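Local structure of cytokinin riboside 5'-monophosphate phosphoribohydrolase (Corynebacterium glutamicum, 5ITS) at residues A7-R12 and A184-T189; D44-G49 and R101-L106. The protein is a Rossmann-like alpha/beta protein of the SLOG clan, with a parallel sheet flanked by helices, and is assembled from two copies of the chain. All coordinates share one frame; numbering follows the deposited sequence.

Contact 1. Residues A7-R12 and A184-T189; sequences APTLQR and AMQTWT
Gln186, on helix 178-186, reaches across to the extended backbone of Pro8, Thr9 and Leu10 and shows how one side-chain amide can hold a loop through its main chain. At CB the side chain leaves with CG anti to the backbone N (chi1 -175°), and a bend at the next bond (chi2 42°) swings the amide toward the loop. CD then lies 4.0 Å from Thr9 CA, so the flat group spans this residue and uses the peptide groups on its two flanks. On one branch, OE1 accepts a short, nearly straight bond of 2.7 Å from Leu10 N, which stands only slightly tilted from the carbonyl plane of the side chain. On the other, NE2 gives a longer bond of 3.3 Å to Pro8 O; it is essentially linear, with an N-H...O angle of 179°, and the acceptor lies in the plane of the glutamine amide. With both ends engaged, the amide should have little freedom to flip, and it meets the loop much as the N-H and C=O of one residue on a parallel strand would.

Carbon atoms of the loop lie close to the amide and the helix: Leu10 CG is 3.5 Å from Gln186 OE1, the two side chains sliding past each other in opposite directions, while the apolar pair Leu10 CD1 and Met185 CB meets at 3.6 Å, crossing at about a right angle. At the far end Ala7 CB approaches Trp188 O to 3.8 Å. Met185 and Trp188 also touch Ile173 of the edge strand 173-175. The contact joins the lead-in to central strand 12-16 with the C-terminal part of helix 178-186 and the turn after it, bringing the N- and C-terminal regions of a Rossmann-like alpha/beta fold side by side.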
ATOM      1  N   ALA B   7      11.575 -19.203  14.639  1.00 32.67           N
ATOM      2  CA  ALA B   7      11.295 -17.874  14.157  1.00 29.90           C
ATOM      3  C   ALA B   7      12.234 -16.996  14.964  1.00 28.68           C
ATOM      4  O   ALA B   7      12.468 -17.267  16.161  1.00 26.04           O
ATOM      5  CB  ALA B   7       9.854 -17.477  14.419  1.00 27.76           C
ATOM      6  N   PRO B   8      12.780 -15.967  14.318  1.00 25.64           N
ATOM      7  CA  PRO B   8      13.456 -14.936  15.081  1.00 27.76           C
ATOM      8  C   PRO B   8      12.501 -14.385  16.149  1.00 31.64           C
ATOM      9  O   PRO B   8      11.242 -14.440  16.025  1.00 32.58           O
ATOM     10  CB  PRO B   8      13.798 -13.849  14.036  1.00 26.82           C
ATOM     11  CG  PRO B   8      13.468 -14.428  12.695  1.00 26.83           C
ATOM     12  CD  PRO B   8      12.471 -15.552  12.945  1.00 26.73           C
ATOM     13  N   THR B   9      13.071 -13.904  17.229  1.00 32.04           N
ATOM     14  CA  THR B   9      12.224 -13.525  18.317  1.00 35.84           C
ATOM     15  C   THR B   9      12.005 -12.030  18.116  1.00 36.00           C
ATOM     16  O   THR B   9      12.935 -11.334  17.666  1.00 34.75           O
ATOM     17  CB  THR B   9      12.874 -13.907  19.656  1.00 37.53           C
ATOM     18  OG1 THR B   9      14.074 -13.154  19.826  1.00 37.96           O
ATOM     19  CG2 THR B   9      13.215 -15.415  19.704  1.00 35.97           C
ATOM     20  N   LEU B  10      10.785 -11.554  18.396  1.00 33.10           N
ATOM     21  CA  LEU B  10      10.454 -10.149  18.165  1.00 34.74           C
ATOM     22  C   LEU B  10      11.074  -9.235  19.191  1.00 33.51           C
ATOM     23  O   LEU B  10      10.703  -9.250  20.330  1.00 34.78           O
ATOM     24  CB  LEU B  10       8.952  -9.908  18.189  1.00 37.06           C
ATOM     25  CG  LEU B  10       8.100 -10.826  17.329  1.00 40.51           C
ATOM     26  CD1 LEU B  10       6.637 -10.510  17.526  1.00 39.55           C
ATOM     27  CD2 LEU B  10       8.500 -10.734  15.872  1.00 43.12           C
ATOM     28  N   GLN B  11      11.998  -8.400  18.766  1.00 37.12           N
ATOM     29  CA  GLN B  11      12.583  -7.356  19.621  1.00 38.50           C
ATOM     30  C   GLN B  11      11.937  -5.988  19.406  1.00 34.79           C
ATOM     31  O   GLN B  11      11.897  -5.163  20.323  1.00 35.16           O
ATOM     32  CB  GLN B  11      14.054  -7.187  19.278  1.00 43.21           C
ATOM     33  CG  GLN B  11      14.879  -8.453  19.333  1.00 49.52           C
ATOM     34  CD  GLN B  11      15.847  -8.352  20.458  1.00 55.49           C
ATOM     35  OE1 GLN B  11      17.039  -8.134  20.233  1.00 60.05           O
ATOM     36  NE2 GLN B  11      15.331  -8.404  21.687  1.00 54.47           N
ATOM     37  N   ARG B  12      11.531  -5.722  18.167  1.00 29.64           N
ATOM     38  CA  ARG B  12      10.851  -4.505  17.825  1.00 30.83           C
ATOM     39  C   ARG B  12       9.627  -4.792  16.986  1.00 30.51           C
ATOM     40  O   ARG B  12       9.576  -5.809  16.249  1.00 30.30           O
ATOM     41  CB  ARG B  12      11.810  -3.567  17.103  1.00 33.37           C
ATOM     42  CG  ARG B  12      13.030  -3.314  17.958  1.00 37.45           C
ATOM     43  CD  ARG B  12      13.832  -2.082  17.617  1.00 42.78           C
ATOM     44  NE  ARG B  12      15.048  -2.429  16.902  1.00 51.01           N
ATOM     45  CZ  ARG B  12      16.222  -1.803  17.030  1.00 63.06           C
ATOM     46  NH1 ARG B  12      16.380  -0.775  17.865  1.00 66.82           N
ATOM     47  NH2 ARG B  12      17.255  -2.208  16.308  1.00 63.88           N
ATOM     48  N   ALA B 184       0.309 -14.253  18.412  1.00 24.53           N
ATOM     49  CA  ALA B 184       0.325 -14.782  17.064  1.00 23.91           C
ATOM     50  C   ALA B 184       1.521 -14.255  16.301  1.00 25.69           C
ATOM     51  O   ALA B 184       2.061 -14.967  15.454  1.00 28.70           O
ATOM     52  CB  ALA B 184      -0.955 -14.462  16.329  1.00 22.36           C
ATOM     53  N   MET B 185       1.965 -13.040  16.585  1.00 23.81           N
ATOM     54  CA  MET B 185       3.134 -12.565  15.867  1.00 27.09           C
ATOM     55  C   MET B 185       4.367 -13.297  16.255  1.00 30.87           C
ATOM     56  O   MET B 185       5.250 -13.456  15.418  1.00 32.85           O
ATOM     57  CB  MET B 185       3.387 -11.063  16.025  1.00 24.04           C
ATOM     58  CG  MET B 185       2.449 -10.302  15.153  1.00 23.20           C
ATOM     59  SD  MET B 185       2.404  -8.597  15.559  1.00 22.87           S
ATOM     60  CE  MET B 185       3.857  -8.009  14.706  1.00 22.67           C
ATOM     61  N   GLN B 186       4.450 -13.728  17.512  1.00 35.80           N
ATOM     62  CA  GLN B 186       5.679 -14.353  17.972  1.00 40.48           C
ATOM     63  C   GLN B 186       5.772 -15.776  17.476  1.00 39.91           C
ATOM     64  O   GLN B 186       6.842 -16.241  17.104  1.00 40.54           O
ATOM     65  CB  GLN B 186       5.850 -14.305  19.487  1.00 44.64           C
ATOM     66  CG  GLN B 186       7.217 -14.864  19.943  1.00 53.82           C
ATOM     67  CD  GLN B 186       8.441 -14.438  19.079  1.00 57.37           C
ATOM     68  OE1 GLN B 186       9.165 -13.488  19.417  1.00 56.08           O
ATOM     69  NE2 GLN B 186       8.675 -15.153  17.965  1.00 58.48           N
ATOM     70  N   THR B 187       4.646 -16.455  17.430  1.00 38.53           N
ATOM     71  CA  THR B 187       4.649 -17.815  16.960  1.00 38.28           C
ATOM     72  C   THR B 187       4.452 -17.922  15.451  1.00 39.77           C
ATOM     73  O   THR B 187       4.329 -19.015  14.930  1.00 42.53           O
ATOM     74  CB  THR B 187       3.541 -18.600  17.646  1.00 34.67           C
ATOM     75  OG1 THR B 187       2.308 -18.055  17.229  1.00 32.85           O
ATOM     76  CG2 THR B 187       3.646 -18.470  19.147  1.00 35.37           C
ATOM     77  N   TRP B 188       4.406 -16.810  14.734  1.00 41.96           N
ATOM     78  CA  TRP B 188       4.126 -16.879  13.291  1.00 39.41           C
ATOM     79  C   TRP B 188       5.339 -17.391  12.521  1.00 40.22           C
ATOM     80  O   TRP B 188       6.474 -16.981  12.795  1.00 42.66           O
ATOM     81  CB  TRP B 188       3.782 -15.499  12.766  1.00 37.43           C
ATOM     82  CG  TRP B 188       3.258 -15.463  11.369  1.00 34.00           C
ATOM     83  CD1 TRP B 188       1.953 -15.665  10.967  1.00 32.30           C
ATOM     84  CD2 TRP B 188       3.996 -15.166  10.199  1.00 30.24           C
ATOM     85  NE1 TRP B 188       1.854 -15.511   9.627  1.00 31.53           N
ATOM     86  CE2 TRP B 188       3.089 -15.201   9.120  1.00 30.14           C
ATOM     87  CE3 TRP B 188       5.335 -14.865   9.954  1.00 30.09           C
ATOM     88  CZ2 TRP B 188       3.470 -14.954   7.821  1.00 28.56           C
ATOM     89  CZ3 TRP B 188       5.723 -14.634   8.681  1.00 30.52           C
ATOM     90  CH2 TRP B 188       4.789 -14.677   7.614  1.00 30.99           C
ATOM     91  N   THR B 189       5.088 -18.285  11.567  1.00 38.63           N
ATOM     92  CA  THR B 189       6.082 -18.676  10.558  1.00 38.09           C
ATOM     93  C   THR B 189       5.464 -18.503   9.182  1.00 37.34           C
ATOM     94  O   THR B 189       4.247 -18.654   9.015  1.00 37.82           O
ATOM     95  CB  THR B 189       6.539 -20.133  10.705  1.00 37.96           C
ATOM     96  OG1 THR B 189       5.404 -20.956  11.019  1.00 38.00           O
ATOM     97  CG2 THR B 189       7.558 -20.244  11.832  1.00 40.17           C
TER

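Contact 2. Residues D44-G49 and R101-L106; sequences DLVYGG and RRMAEL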
ATOM      1  N   ASP B  44      10.047  -3.499  21.755  1.00 27.36           N
ATOM      2  CA  ASP B  44      10.088  -2.036  21.612  1.00 30.20           C
ATOM      3  C   ASP B  44       9.387  -1.557  20.321  1.00 30.14           C
ATOM      4  O   ASP B  44       8.955  -2.375  19.492  1.00 27.63           O
ATOM      5  CB  ASP B  44      11.545  -1.531  21.606  1.00 34.13           C
ATOM      6  CG  ASP B  44      12.218  -1.592  23.003  1.00 38.49           C
ATOM      7  OD1 ASP B  44      11.568  -1.228  24.047  1.00 39.03           O
ATOM      8  OD2 ASP B  44      13.411  -1.993  23.023  1.00 41.76           O
ATOM      9  N   LEU B  45       9.309  -0.234  20.142  1.00 27.13           N
ATOM     10  CA  LEU B  45       8.555   0.329  19.045  1.00 25.74           C
ATOM     11  C   LEU B  45       9.408   0.962  17.996  1.00 24.20           C
ATOM     12  O   LEU B  45      10.300   1.774  18.327  1.00 23.52           O
ATOM     13  CB  LEU B  45       7.592   1.404  19.542  1.00 26.21           C
ATOM     14  CG  LEU B  45       6.873   2.210  18.433  1.00 28.26           C
ATOM     15  CD1 LEU B  45       5.619   1.515  17.961  1.00 26.96           C
ATOM     16  CD2 LEU B  45       6.545   3.633  18.886  1.00 29.37           C
ATOM     17  N   VAL B  46       9.077   0.644  16.731  1.00 21.49           N
ATOM     18  CA  VAL B  46       9.523   1.430  15.585  1.00 20.99           C
ATOM     19  C   VAL B  46       8.277   2.048  14.946  1.00 22.06           C
ATOM     20  O   VAL B  46       7.300   1.372  14.809  1.00 27.48           O
ATOM     21  CB  VAL B  46      10.213   0.525  14.541  1.00 19.71           C
ATOM     22  CG1 VAL B  46      10.636   1.345  13.299  1.00 19.68           C
ATOM     23  CG2 VAL B  46      11.369  -0.264  15.174  1.00 18.41           C
ATOM     24  N   TYR B  47       8.312   3.293  14.511  1.00 21.38           N
ATOM     25  CA  TYR B  47       7.135   3.944  13.944  1.00 20.67           C
ATOM     26  C   TYR B  47       7.621   5.200  13.202  1.00 21.55           C
ATOM     27  O   TYR B  47       8.832   5.436  13.091  1.00 21.24           O
ATOM     28  CB  TYR B  47       6.117   4.282  15.045  1.00 22.10           C
ATOM     29  CG  TYR B  47       6.361   5.605  15.731  1.00 22.83           C
ATOM     30  CD1 TYR B  47       7.619   5.906  16.280  1.00 22.51           C
ATOM     31  CD2 TYR B  47       5.359   6.582  15.799  1.00 23.52           C
ATOM     32  CE1 TYR B  47       7.851   7.125  16.889  1.00 23.37           C
ATOM     33  CE2 TYR B  47       5.589   7.821  16.414  1.00 22.55           C
ATOM     34  CZ  TYR B  47       6.827   8.068  16.957  1.00 23.57           C
ATOM     35  OH  TYR B  47       7.099   9.259  17.527  1.00 26.91           O
ATOM     36  N   GLY B  48       6.692   5.985  12.670  1.00 22.45           N
ATOM     37  CA  GLY B  48       7.032   7.074  11.762  1.00 23.62           C
ATOM     38  C   GLY B  48       7.440   8.399  12.411  1.00 25.23           C
ATOM     39  O   GLY B  48       7.585   9.397  11.734  1.00 23.21           O
ATOM     40  N   GLY B  49       7.597   8.438  13.723  1.00 29.19           N
ATOM     41  CA  GLY B  49       8.246   9.593  14.405  1.00 30.71           C
ATOM     42  C   GLY B  49       7.398  10.818  14.773  1.00 34.19           C
ATOM     43  O   GLY B  49       7.943  11.870  15.135  1.00 33.25           O
ATOM     44  N   ARG B 101      11.479   2.060   3.901  1.00 25.04           N
ATOM     45  CA  ARG B 101      12.471   0.971   3.802  1.00 23.89           C
ATOM     46  C   ARG B 101      13.089   0.776   5.148  1.00 23.59           C
ATOM     47  O   ARG B 101      13.248  -0.353   5.585  1.00 23.19           O
ATOM     48  CB  ARG B 101      13.573   1.197   2.737  1.00 24.84           C
ATOM     49  CG  ARG B 101      14.631   0.068   2.747  1.00 25.91           C
ATOM     50  CD  ARG B 101      15.743   0.094   1.703  1.00 26.14           C
ATOM     51  NE  ARG B 101      16.310   1.424   1.516  1.00 29.00           N
ATOM     52  CZ  ARG B 101      17.258   1.974   2.254  1.00 31.48           C
ATOM     53  NH1 ARG B 101      17.807   1.314   3.256  1.00 36.18           N
ATOM     54  NH2 ARG B 101      17.677   3.205   1.972  1.00 35.85           N
ATOM     55  N   ARG B 102      13.401   1.876   5.825  1.00 23.05           N
ATOM     56  CA  ARG B 102      14.085   1.814   7.116  1.00 23.29           C
ATOM     57  C   ARG B 102      13.166   1.345   8.221  1.00 22.55           C
ATOM     58  O   ARG B 102      13.579   0.602   9.081  1.00 25.89           O
ATOM     59  CB  ARG B 102      14.690   3.161   7.451  1.00 24.83           C
ATOM     60  CG  ARG B 102      15.844   3.576   6.523  1.00 26.01           C
ATOM     61  CD  ARG B 102      17.197   2.914   6.848  1.00 27.76           C
ATOM     62  NE  ARG B 102      17.523   3.069   8.263  1.00 28.38           N
ATOM     63  CZ  ARG B 102      17.782   2.079   9.106  1.00 30.58           C
ATOM     64  NH1 ARG B 102      18.000   2.355  10.380  1.00 33.32           N
ATOM     65  NH2 ARG B 102      17.816   0.817   8.702  1.00 30.21           N
ATOM     66  N   MET B 103      11.896   1.716   8.182  1.00 19.85           N
ATOM     67  CA  MET B 103      11.002   1.220   9.179  1.00 19.12           C
ATOM     68  C   MET B 103      10.858  -0.307   9.010  1.00 19.05           C
ATOM     69  O   MET B 103      10.529  -1.031   9.961  1.00 18.39           O
ATOM     70  CB  MET B 103       9.639   1.912   9.064  1.00 19.74           C
ATOM     71  CG  MET B 103       9.603   3.361   9.530  1.00 21.04           C
ATOM     72  SD  MET B 103       7.966   4.121   9.343  1.00 24.29           S
ATOM     73  CE  MET B 103       7.009   3.107  10.443  1.00 25.35           C
ATOM     74  N   ALA B 104      11.051  -0.810   7.801  1.00 18.25           N
ATOM     75  CA  ALA B 104      10.812  -2.214   7.577  1.00 18.80           C
ATOM     76  C   ALA B 104      12.035  -3.080   7.942  1.00 20.80           C
ATOM     77  O   ALA B 104      11.872  -4.230   8.375  1.00 21.79           O
ATOM     78  CB  ALA B 104      10.389  -2.444   6.150  1.00 17.73           C
ATOM     79  N   GLU B 105      13.234  -2.527   7.748  1.00 21.60           N
ATOM     80  CA  GLU B 105      14.505  -3.142   8.184  1.00 22.78           C
ATOM     81  C   GLU B 105      14.605  -3.198   9.716  1.00 24.66           C
ATOM     82  O   GLU B 105      14.929  -4.237  10.299  1.00 24.94           O
ATOM     83  CB  GLU B 105      15.687  -2.336   7.647  1.00 23.13           C
ATOM     84  CG  GLU B 105      15.837  -2.381   6.112  1.00 24.00           C
ATOM     85  CD  GLU B 105      16.816  -1.340   5.558  1.00 25.27           C
ATOM     86  OE1 GLU B 105      17.350  -0.547   6.363  1.00 26.04           O
ATOM     87  OE2 GLU B 105      17.071  -1.315   4.324  1.00 24.89           O
ATOM     88  N   LEU B 106      14.268  -2.091  10.371  1.00 25.79           N
ATOM     89  CA  LEU B 106      14.229  -2.036  11.844  1.00 25.95           C
ATOM     90  C   LEU B 106      13.219  -2.907  12.505  1.00 24.69           C
ATOM     91  O   LEU B 106      13.445  -3.361  13.570  1.00 24.60           O
ATOM     92  CB  LEU B 106      13.952  -0.612  12.305  1.00 27.45           C
ATOM     93  CG  LEU B 106      15.113   0.341  11.995  1.00 28.19           C
ATOM     94  CD1 LEU B 106      14.662   1.779  12.123  1.00 28.75           C
ATOM     95  CD2 LEU B 106      16.286   0.061  12.925  1.00 29.73           C
TER
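The shortest polar bond within these segments runs from Arg102 NH2 to Glu105 OE1, 2.7 Å long and nearly along the C-O axis of the acceptor. The other carboxylate oxygen, OE2, takes Arg101 NH1 at 2.9 Å on its syn side but 26° out of the carboxylate plane; each oxygen lies nearly in the plane of the guanidinium group it meets. Arg102 has a second acid partner in Glu91. None of these charged side chains touches residues 44-49; the contact with the strand is made by Met103 and Leu106. Val46 CG2 rests on Leu106 CB at 3.9 Å, the side chains crossing at about a right angle. The segments of strand 44-47 and helix 96-106 run nearly antiparallel (162°) with axes 8.4 Å apart, the helix covering the parallel sheet as in a Rossmann-like fold, where a glycine-rich turn follows the strand. Met103 reaches that turn: its chain bends at the last torsion (chi3 63°), laying CE 3.5 Å from Tyr47 C and SD 3.9 Å from Gly48 CA. Arg99 NH2 of the same helix is hydrogen-bonded to Gly48 O. CB of Tyr47 points away from the helix, and its ring packs on Met55 and Ala59 of helix 53-64; Gly49 N sits 3.2 Å above the ring centre, and OH is hydrogen-bonded to Gly50 O.

How the contacts relate
Contact 2 is nested inside the loop closed by contact 1: along the chain come 7-12, then 44-49, 101-106 and finally 184-189. Their centres lie about 16 Å apart, yet they meet where strands 12-16 and 44-47 lie side by side in the parallel sheet. Gln11 O and Asp44 N, 2.9 Å apart, probably share a hydrogen bond, and Arg12 CB packs on Val46 CG2 at 3.9 Å. Just beyond helix 96-106, Asp108 OD2 accepts hydrogen bonds from the backbone N of both Gln11 and Arg12. Contact 2 packs helix 96-106 on the inner strands of the sheet, while contact 1, nearer the periphery, brings the N- and C-terminal regions side by side just before central strand 12-16.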